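Local atomic coordinates of fructose-bisphosphate aldolase (Slackia heliotrinireducens, PDB entry 4MOZ), a protein that belongs to the DeoC/LacD family of aldolases and folds as a TIM barrel, eight parallel strands closed into a ring and surrounded by helices. Residues Asn50-Gly55 against Thr269-His274; Lys10-Val15 against Glu21-Asn26. All coordinates share one frame; numbering follows the deposited sequence.

Interaction 1 (Asn50-Gly55 against Thr269-His274)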
ATOM      1  N   ASN C  50      24.973   5.255  17.241  1.00 27.27           N
ATOM      2  CA  ASN C  50      26.288   5.825  17.510  1.00 30.00           C
ATOM      3  C   ASN C  50      27.235   4.818  18.167  1.00 31.73           C
ATOM      4  O   ASN C  50      28.348   5.166  18.565  1.00 33.66           O
ATOM      5  CB  ASN C  50      26.166   7.101  18.358  1.00 30.82           C
ATOM      6  CG  ASN C  50      27.285   8.094  18.087  1.00 29.62           C
ATOM      7  OD1 ASN C  50      27.718   8.262  16.944  1.00 28.43           O
ATOM      8  ND2 ASN C  50      27.761   8.762  19.140  1.00 26.74           N
ATOM      9  N   GLY C  51      26.788   3.566  18.261  1.00 32.43           N
ATOM     10  CA  GLY C  51      27.562   2.487  18.884  1.00 34.98           C
ATOM     11  C   GLY C  51      28.917   2.188  18.257  1.00 33.45           C
ATOM     12  O   GLY C  51      29.864   1.840  18.959  1.00 33.88           O
ATOM     13  N   ASP C  52      29.015   2.322  16.936  1.00 32.69           N
ATOM     14  CA  ASP C  52      30.274   2.065  16.240  1.00 33.00           C
ATOM     15  C   ASP C  52      31.173   3.295  16.102  1.00 33.47           C
ATOM     16  O   ASP C  52      32.277   3.191  15.562  1.00 34.19           O
ATOM     17  CB  ASP C  52      30.011   1.473  14.850  1.00 32.78           C
ATOM     18  CG  ASP C  52      29.273   0.149  14.904  1.00 33.92           C
ATOM     19  OD1 ASP C  52      29.409  -0.589  15.907  1.00 31.86           O
ATOM     20  OD2 ASP C  52      28.554  -0.154  13.929  1.00 37.35           O
ATOM     21  N   PHE C  53      30.719   4.450  16.587  1.00 31.91           N
ATOM     22  CA  PHE C  53      31.418   5.708  16.301  1.00 31.00           C
ATOM     23  C   PHE C  53      31.897   6.488  17.523  1.00 31.59           C
ATOM     24  O   PHE C  53      32.642   7.457  17.382  1.00 32.19           O
ATOM     25  CB  PHE C  53      30.561   6.592  15.392  1.00 29.23           C
ATOM     26  CG  PHE C  53      30.231   5.949  14.079  1.00 29.98           C
ATOM     27  CD1 PHE C  53      29.140   5.087  13.962  1.00 30.29           C
ATOM     28  CD2 PHE C  53      31.022   6.184  12.961  1.00 29.98           C
ATOM     29  CE1 PHE C  53      28.843   4.475  12.752  1.00 28.77           C
ATOM     30  CE2 PHE C  53      30.725   5.582  11.745  1.00 31.39           C
ATOM     31  CZ  PHE C  53      29.635   4.726  11.641  1.00 30.55           C
ATOM     32  N   TYR C  54      31.471   6.064  18.710  1.00 32.48           N
ATOM     33  CA  TYR C  54      31.880   6.695  19.966  1.00 32.20           C
ATOM     34  C   TYR C  54      31.822   5.677  21.097  1.00 32.96           C
ATOM     35  O   TYR C  54      30.858   4.923  21.207  1.00 32.68           O
ATOM     36  CB  TYR C  54      30.993   7.903  20.294  1.00 32.87           C
ATOM     37  CG  TYR C  54      31.350   8.601  21.595  1.00 33.99           C
ATOM     38  CD1 TYR C  54      32.341   9.583  21.632  1.00 34.64           C
ATOM     39  CD2 TYR C  54      30.698   8.279  22.791  1.00 34.47           C
ATOM     40  CE1 TYR C  54      32.675  10.223  22.819  1.00 35.72           C
ATOM     41  CE2 TYR C  54      31.025   8.914  23.983  1.00 35.80           C
ATOM     42  CZ  TYR C  54      32.013   9.887  23.990  1.00 36.76           C
ATOM     43  OH  TYR C  54      32.345  10.526  25.166  1.00 38.98           O
ATOM     44  N   GLY C  55      32.857   5.667  21.933  1.00 34.89           N
ATOM     45  CA  GLY C  55      32.951   4.722  23.043  1.00 37.94           C
ATOM     46  C   GLY C  55      34.356   4.186  23.246  1.00 38.58           C
ATOM     47  O   GLY C  55      35.289   4.575  22.542  1.00 37.09           O
ATOM     48  N   THR C 269      34.347  -3.852   4.477  1.00 27.14           N
ATOM     49  CA  THR C 269      34.887  -3.519   5.792  1.00 28.38           C
ATOM     50  C   THR C 269      34.354  -2.170   6.247  1.00 28.17           C
ATOM     51  O   THR C 269      34.355  -1.195   5.483  1.00 28.00           O
ATOM     52  CB  THR C 269      36.432  -3.485   5.786  1.00 29.46           C
ATOM     53  OG1 THR C 269      36.940  -4.629   5.090  1.00 30.70           O
ATOM     54  CG2 THR C 269      36.992  -3.474   7.214  1.00 28.75           C
ATOM     55  N   GLY C 270      33.900  -2.130   7.496  1.00 28.34           N
ATOM     56  CA  GLY C 270      33.321  -0.929   8.072  1.00 29.37           C
ATOM     57  C   GLY C 270      34.083  -0.455   9.289  1.00 30.87           C
ATOM     58  O   GLY C 270      35.111   0.212   9.163  1.00 31.00           O
ATOM     59  N   ARG C 271      33.587  -0.821  10.469  1.00 32.68           N
ATOM     60  CA  ARG C 271      34.110  -0.283  11.727  1.00 34.07           C
ATOM     61  C   ARG C 271      35.573  -0.609  12.003  1.00 34.09           C
ATOM     62  O   ARG C 271      36.263   0.167  12.664  1.00 34.98           O
ATOM     63  CB  ARG C 271      33.219  -0.669  12.915  1.00 35.12           C
ATOM     64  CG  ARG C 271      33.147  -2.153  13.207  1.00 37.68           C
ATOM     65  CD  ARG C 271      31.923  -2.457  14.047  1.00 41.19           C
ATOM     66  NE  ARG C 271      31.594  -3.877  14.021  1.00 47.87           N
ATOM     67  CZ  ARG C 271      30.463  -4.399  14.488  1.00 49.33           C
ATOM     68  NH1 ARG C 271      30.264  -5.708  14.413  1.00 55.19           N
ATOM     69  NH2 ARG C 271      29.529  -3.620  15.025  1.00 44.73           N
ATOM     70  N   ASN C 272      36.053  -1.738  11.486  1.00 34.60           N
ATOM     71  CA  ASN C 272      37.458  -2.095  11.647  1.00 35.48           C
ATOM     72  C   ASN C 272      38.376  -1.017  11.070  1.00 32.91           C
ATOM     73  O   ASN C 272      39.476  -0.792  11.574  1.00 34.59           O
ATOM     74  CB  ASN C 272      37.764  -3.457  11.026  1.00 39.62           C
ATOM     75  CG  ASN C 272      38.995  -4.113  11.635  1.00 46.14           C
ATOM     76  OD1 ASN C 272      39.501  -3.679  12.674  1.00 53.11           O
ATOM     77  ND2 ASN C 272      39.482  -5.164  10.995  1.00 46.10           N
ATOM     78  N   ILE C 273      37.907  -0.342  10.025  1.00 29.67           N
ATOM     79  CA  ILE C 273      38.626   0.795   9.470  1.00 27.93           C
ATOM     80  C   ILE C 273      38.363   2.074  10.273  1.00 29.58           C
ATOM     81  O   ILE C 273      39.293   2.653  10.848  1.00 26.60           O
ATOM     82  CB  ILE C 273      38.274   1.032   7.985  1.00 26.91           C
ATOM     83  CG1 ILE C 273      38.778  -0.126   7.117  1.00 27.04           C
ATOM     84  CG2 ILE C 273      38.858   2.353   7.508  1.00 25.02           C
ATOM     85  CD1 ILE C 273      38.168  -0.170   5.725  1.00 25.82           C
ATOM     86  N   HIS C 274      37.099   2.503  10.328  1.00 29.69           N
ATOM     87  CA  HIS C 274      36.788   3.847  10.811  1.00 29.27           C
ATOM     88  C   HIS C 274      36.931   4.086  12.291  1.00 28.04           C
ATOM     89  O   HIS C 274      37.056   5.232  12.703  1.00 29.47           O
ATOM     90  CB  HIS C 274      35.448   4.368  10.271  1.00 29.48           C
ATOM     91  CG  HIS C 274      34.236   3.587  10.734  1.00 30.52           C
ATOM     92  ND1 HIS C 274      33.826   3.567  12.022  1.00 29.18           N
ATOM     93  CD2 HIS C 274      33.317   2.819  10.017  1.00 30.05           C
ATOM     94  CE1 HIS C 274      32.720   2.809  12.126  1.00 31.58           C
ATOM     95  NE2 HIS C 274      32.409   2.351  10.897  1.00 33.18           N
TER
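Phe53 and His274 stack where the loop 50-55, after helix 44-47, meets the start of helix 271-274 at the C-terminal end of the TIM barrel, just past its last strand. The rings form an offset stack, centroids 4.4 Å apart and planes only 5° from parallel. Overlap is at the rims, with Phe53 CE2 lying 3.4 Å from His274 CE1. Phenylalanine offers a flat apolar ring that stacks on the imidazole and also takes a cation-pi contact from Lys45. The opposite face of the imidazole rests over Arg271 CA of its own helix, and at its edge His274 CE1 meets Asp52 O in the ring plane at 3.5 Å; that carbonyl is also hydrogen-bonded to Gln275 NE2. Histidine is flat enough to be sandwiched yet keeps polar edges: ND1 is hydrogen-bonded to Asp62, which should fix the ring's rotation, and NE2 makes a weak bond to Gln44. His274 CG sits between the backbone N and the carbonyl carbon (chi1 64°), which turns the ring back over its own helix.

Backbone bonds shape the helix start: Gly270 O, at the N-cap, accepts from both Ile273 N and His274 N.

The polar part is a salt bridge between Asp52 and Arg271. Aspartate suits two partners: OD2 is hydrogen-bonded to His48, while OD1 faces the guanidinium. Arg271, extended from CG to NE, is long enough to reach it. The two flat groups stand 89° apart; Arg271 NH2 approaches Asp52 OD1 from above the carboxylate plane at 3.2 Å, while OD1 lies nearly within the guanidinium plane.

Interaction 2 (Lys10-Val15 against Glu21-Asn26); sequences KVPADV and ETYIDN
Tyr23 reaches from helix 20-30 into the curve of the preceding segment, Lys10-Val15, and nearly every atom of its side chain meets part of that loop. At its base, Tyr23 CB lies 3.6 Å from Val15 CG1. CG stands anti to the backbone N (chi1 176°), which carries the ring off the helix toward the loop. From CG to CE1 the ring runs beneath the second methyl of the same valine: Val15 CG2 sits over one face in a CH-pi contact, 4.0 Å from the centroid of the Tyr23 ring and 22° off its normal. A beta-branched residue suits this spot, since one methyl can press on CB while the other covers the ring.

At the next ring position, Tyr23 CD2 is 3.9 Å from Val11 CG2, which comes in obliquely. That methyl also touches the neighbouring residue of the helix, Val11 CG2 lying 3.8 Å from Ile24 CG1, so Val11 fills the angle between two successive side chains. Farther out, CE2 and CZ meet the proline ring, with Pro12 CD 3.7 Å from Tyr23 CZ. Tyr23 OH is 3.6 Å from Pro12 CD, but its polar partner is Asp207, to which it is hydrogen-bonded. Tyrosine thus supplies a long apolar surface for the loop and a polar tip for the barrel domain.

A type I beta turn, closed by Val15 N bonding to Pro12 O, brings those two residues round to the same tyrosine, with Val11 just before it. Arg89 of a neighbouring subunit packs against Pro12 and Tyr23, and Arg84 of the same neighbour forms a salt bridge with Asp14. The arrangement is an N-terminal extension, folded back on its own helix ahead of the first strand of a TIM barrel and built into a subunit interface.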
ATOM      1  N   LYS C  10      31.494  -8.882 -17.995  1.00 35.10           N
ATOM      2  CA  LYS C  10      30.261  -9.521 -18.451  1.00 37.52           C
ATOM      3  C   LYS C  10      29.050  -8.649 -18.128  1.00 34.93           C
ATOM      4  O   LYS C  10      28.673  -8.481 -16.964  1.00 36.55           O
ATOM      5  CB  LYS C  10      30.106 -10.920 -17.853  1.00 39.60           C
ATOM      6  CG  LYS C  10      30.918 -11.977 -18.578  1.00 44.01           C
ATOM      7  CD  LYS C  10      30.787 -13.335 -17.917  1.00 51.01           C
ATOM      8  CE  LYS C  10      31.757 -14.325 -18.540  1.00 57.22           C
ATOM      9  NZ  LYS C  10      31.901 -15.550 -17.706  1.00 62.84           N
ATOM     10  N   VAL C  11      28.458  -8.077 -19.173  1.00 31.60           N
ATOM     11  CA  VAL C  11      27.298  -7.216 -19.026  1.00 31.97           C
ATOM     12  C   VAL C  11      26.039  -8.086 -19.020  1.00 32.85           C
ATOM     13  O   VAL C  11      25.737  -8.746 -20.023  1.00 34.58           O
ATOM     14  CB  VAL C  11      27.239  -6.157 -20.151  1.00 32.29           C
ATOM     15  CG1 VAL C  11      25.982  -5.303 -20.039  1.00 28.96           C
ATOM     16  CG2 VAL C  11      28.487  -5.281 -20.123  1.00 28.99           C
ATOM     17  N   PRO C  12      25.311  -8.103 -17.883  1.00 32.54           N
ATOM     18  CA  PRO C  12      24.068  -8.876 -17.814  1.00 31.35           C
ATOM     19  C   PRO C  12      23.004  -8.321 -18.761  1.00 32.05           C
ATOM     20  O   PRO C  12      23.064  -7.152 -19.157  1.00 32.31           O
ATOM     21  CB  PRO C  12      23.635  -8.732 -16.349  1.00 31.39           C
ATOM     22  CG  PRO C  12      24.312  -7.498 -15.864  1.00 29.02           C
ATOM     23  CD  PRO C  12      25.606  -7.409 -16.613  1.00 30.24           C
ATOM     24  N   ALA C  13      22.041  -9.168 -19.113  1.00 31.45           N
ATOM     25  CA  ALA C  13      21.075  -8.875 -20.167  1.00 29.93           C
ATOM     26  C   ALA C  13      19.999  -7.863 -19.767  1.00 31.33           C
ATOM     27  O   ALA C  13      19.204  -7.434 -20.613  1.00 30.76           O
ATOM     28  CB  ALA C  13      20.439 -10.165 -20.649  1.00 28.61           C
ATOM     29  N   ASP C  14      19.970  -7.493 -18.484  1.00 30.37           N
ATOM     30  CA  ASP C  14      19.041  -6.469 -17.997  1.00 31.08           C
ATOM     31  C   ASP C  14      19.657  -5.066 -18.005  1.00 33.24           C
ATOM     32  O   ASP C  14      18.996  -4.086 -17.651  1.00 35.00           O
ATOM     33  CB  ASP C  14      18.478  -6.828 -16.609  1.00 30.49           C
ATOM     34  CG  ASP C  14      19.560  -7.008 -15.551  1.00 31.54           C
ATOM     35  OD1 ASP C  14      20.743  -7.157 -15.912  1.00 32.11           O
ATOM     36  OD2 ASP C  14      19.227  -7.007 -14.345  1.00 31.91           O
ATOM     37  N   VAL C  15      20.925  -4.976 -18.402  1.00 34.38           N
ATOM     38  CA  VAL C  15      21.561  -3.685 -18.663  1.00 33.04           C
ATOM     39  C   VAL C  15      21.299  -3.341 -20.122  1.00 33.31           C
ATOM     40  O   VAL C  15      21.840  -3.981 -21.028  1.00 33.87           O
ATOM     41  CB  VAL C  15      23.079  -3.708 -18.385  1.00 32.12           C
ATOM     42  CG1 VAL C  15      23.715  -2.378 -18.773  1.00 31.51           C
ATOM     43  CG2 VAL C  15      23.360  -4.029 -16.926  1.00 29.50           C
ATOM     44  N   GLU C  21      27.696   1.160 -21.776  1.00 30.76           N
ATOM     45  CA  GLU C  21      28.993   1.806 -21.547  1.00 31.42           C
ATOM     46  C   GLU C  21      29.090   2.377 -20.136  1.00 28.30           C
ATOM     47  O   GLU C  21      30.131   2.264 -19.491  1.00 27.00           O
ATOM     48  CB  GLU C  21      29.288   2.886 -22.599  1.00 32.64           C
ATOM     49  CG  GLU C  21      29.353   2.372 -24.034  1.00 38.26           C
ATOM     50  CD  GLU C  21      30.246   1.144 -24.203  1.00 41.85           C
ATOM     51  OE1 GLU C  21      31.448   1.215 -23.873  1.00 44.50           O
ATOM     52  OE2 GLU C  21      29.743   0.103 -24.674  1.00 42.70           O
ATOM     53  N   THR C  22      27.994   2.969 -19.665  1.00 28.95           N
ATOM     54  CA  THR C  22      27.892   3.460 -18.294  1.00 28.26           C
ATOM     55  C   THR C  22      28.085   2.323 -17.288  1.00 28.32           C
ATOM     56  O   THR C  22      28.798   2.486 -16.295  1.00 27.24           O
ATOM     57  CB  THR C  22      26.538   4.157 -18.048  1.00 28.10           C
ATOM     58  OG1 THR C  22      26.364   5.201 -19.012  1.00 31.27           O
ATOM     59  CG2 THR C  22      26.478   4.766 -16.654  1.00 27.21           C
ATOM     60  N   TYR C  23      27.462   1.175 -17.554  1.00 29.90           N
ATOM     61  CA  TYR C  23      27.588   0.017 -16.671  1.00 28.40           C
ATOM     62  C   TYR C  23      29.031  -0.450 -16.570  1.00 28.56           C
ATOM     63  O   TYR C  23      29.510  -0.773 -15.480  1.00 28.99           O
ATOM     64  CB  TYR C  23      26.710  -1.145 -17.140  1.00 26.87           C
ATOM     65  CG  TYR C  23      26.895  -2.395 -16.311  1.00 27.22           C
ATOM     66  CD1 TYR C  23      26.228  -2.552 -15.096  1.00 26.73           C
ATOM     67  CD2 TYR C  23      27.748  -3.419 -16.729  1.00 26.71           C
ATOM     68  CE1 TYR C  23      26.394  -3.693 -14.328  1.00 26.60           C
ATOM     69  CE2 TYR C  23      27.925  -4.564 -15.962  1.00 25.04           C
ATOM     70  CZ  TYR C  23      27.242  -4.694 -14.765  1.00 25.24           C
ATOM     71  OH  TYR C  23      27.402  -5.820 -13.993  1.00 24.52           O
ATOM     72  N   ILE C  24      29.709  -0.500 -17.715  1.00 28.65           N
ATOM     73  CA  ILE C  24      31.106  -0.907 -17.757  1.00 29.87           C
ATOM     74  C   ILE C  24      31.960   0.136 -17.040  1.00 28.71           C
ATOM     75  O   ILE C  24      32.796  -0.220 -16.210  1.00 29.18           O
ATOM     76  CB  ILE C  24      31.593  -1.165 -19.205  1.00 31.03           C
ATOM     77  CG1 ILE C  24      30.782  -2.308 -19.838  1.00 30.13           C
ATOM     78  CG2 ILE C  24      33.082  -1.499 -19.219  1.00 30.25           C
ATOM     79  CD1 ILE C  24      30.852  -2.372 -21.351  1.00 28.53           C
ATOM     80  N   ASP C  25      31.725   1.416 -17.334  1.00 29.30           N
ATOM     81  CA  ASP C  25      32.388   2.505 -16.616  1.00 29.75           C
ATOM     82  C   ASP C  25      32.305   2.279 -15.107  1.00 29.22           C
ATOM     83  O   ASP C  25      33.310   2.361 -14.404  1.00 31.43           O
ATOM     84  CB  ASP C  25      31.759   3.859 -16.961  1.00 30.60           C
ATOM     85  CG  ASP C  25      32.103   4.342 -18.362  1.00 32.47           C
ATOM     86  OD1 ASP C  25      32.987   3.759 -19.024  1.00 36.50           O
ATOM     87  OD2 ASP C  25      31.475   5.324 -18.806  1.00 33.62           O
ATOM     88  N   ASN C  26      31.103   1.972 -14.627  1.00 29.80           N
ATOM     89  CA  ASN C  26      30.852   1.833 -13.191  1.00 30.14           C
ATOM     90  C   ASN C  26      31.446   0.565 -12.590  1.00 29.25           C
ATOM     91  O   ASN C  26      31.928   0.575 -11.452  1.00 28.00           O
ATOM     92  CB  ASN C  26      29.355   1.932 -12.892  1.00 27.49           C
ATOM     93  CG  ASN C  26      28.821   3.346 -13.063  1.00 29.49           C
ATOM     94  OD1 ASN C  26      29.499   4.324 -12.734  1.00 31.39           O
ATOM     95  ND2 ASN C  26      27.598   3.461 -13.573  1.00 26.56           N
TER

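How the interactions relate
The contacts lie on opposite sides of the chain's centre, their own centres 33 Å apart, and share no helix or strand. Interaction 1 sits at the C-terminal end of the barrel strands and joins segments more than 200 residues apart; interaction 2 is local, on the N-terminal extension, its tyrosine bonded to Asp207 just before strand 208-210. Both are mostly buried, with exposed Lys10 at the margin of interaction 2. A neighbouring subunit packs directly on residues of interaction 2, but near interaction 1 it meets Asn50 and Tyr54, which do not touch 269-274. Chemistry differs too: a salt bridge and an aromatic stack against aliphatic groups round one tyrosine, without hydrogen bonds between segments.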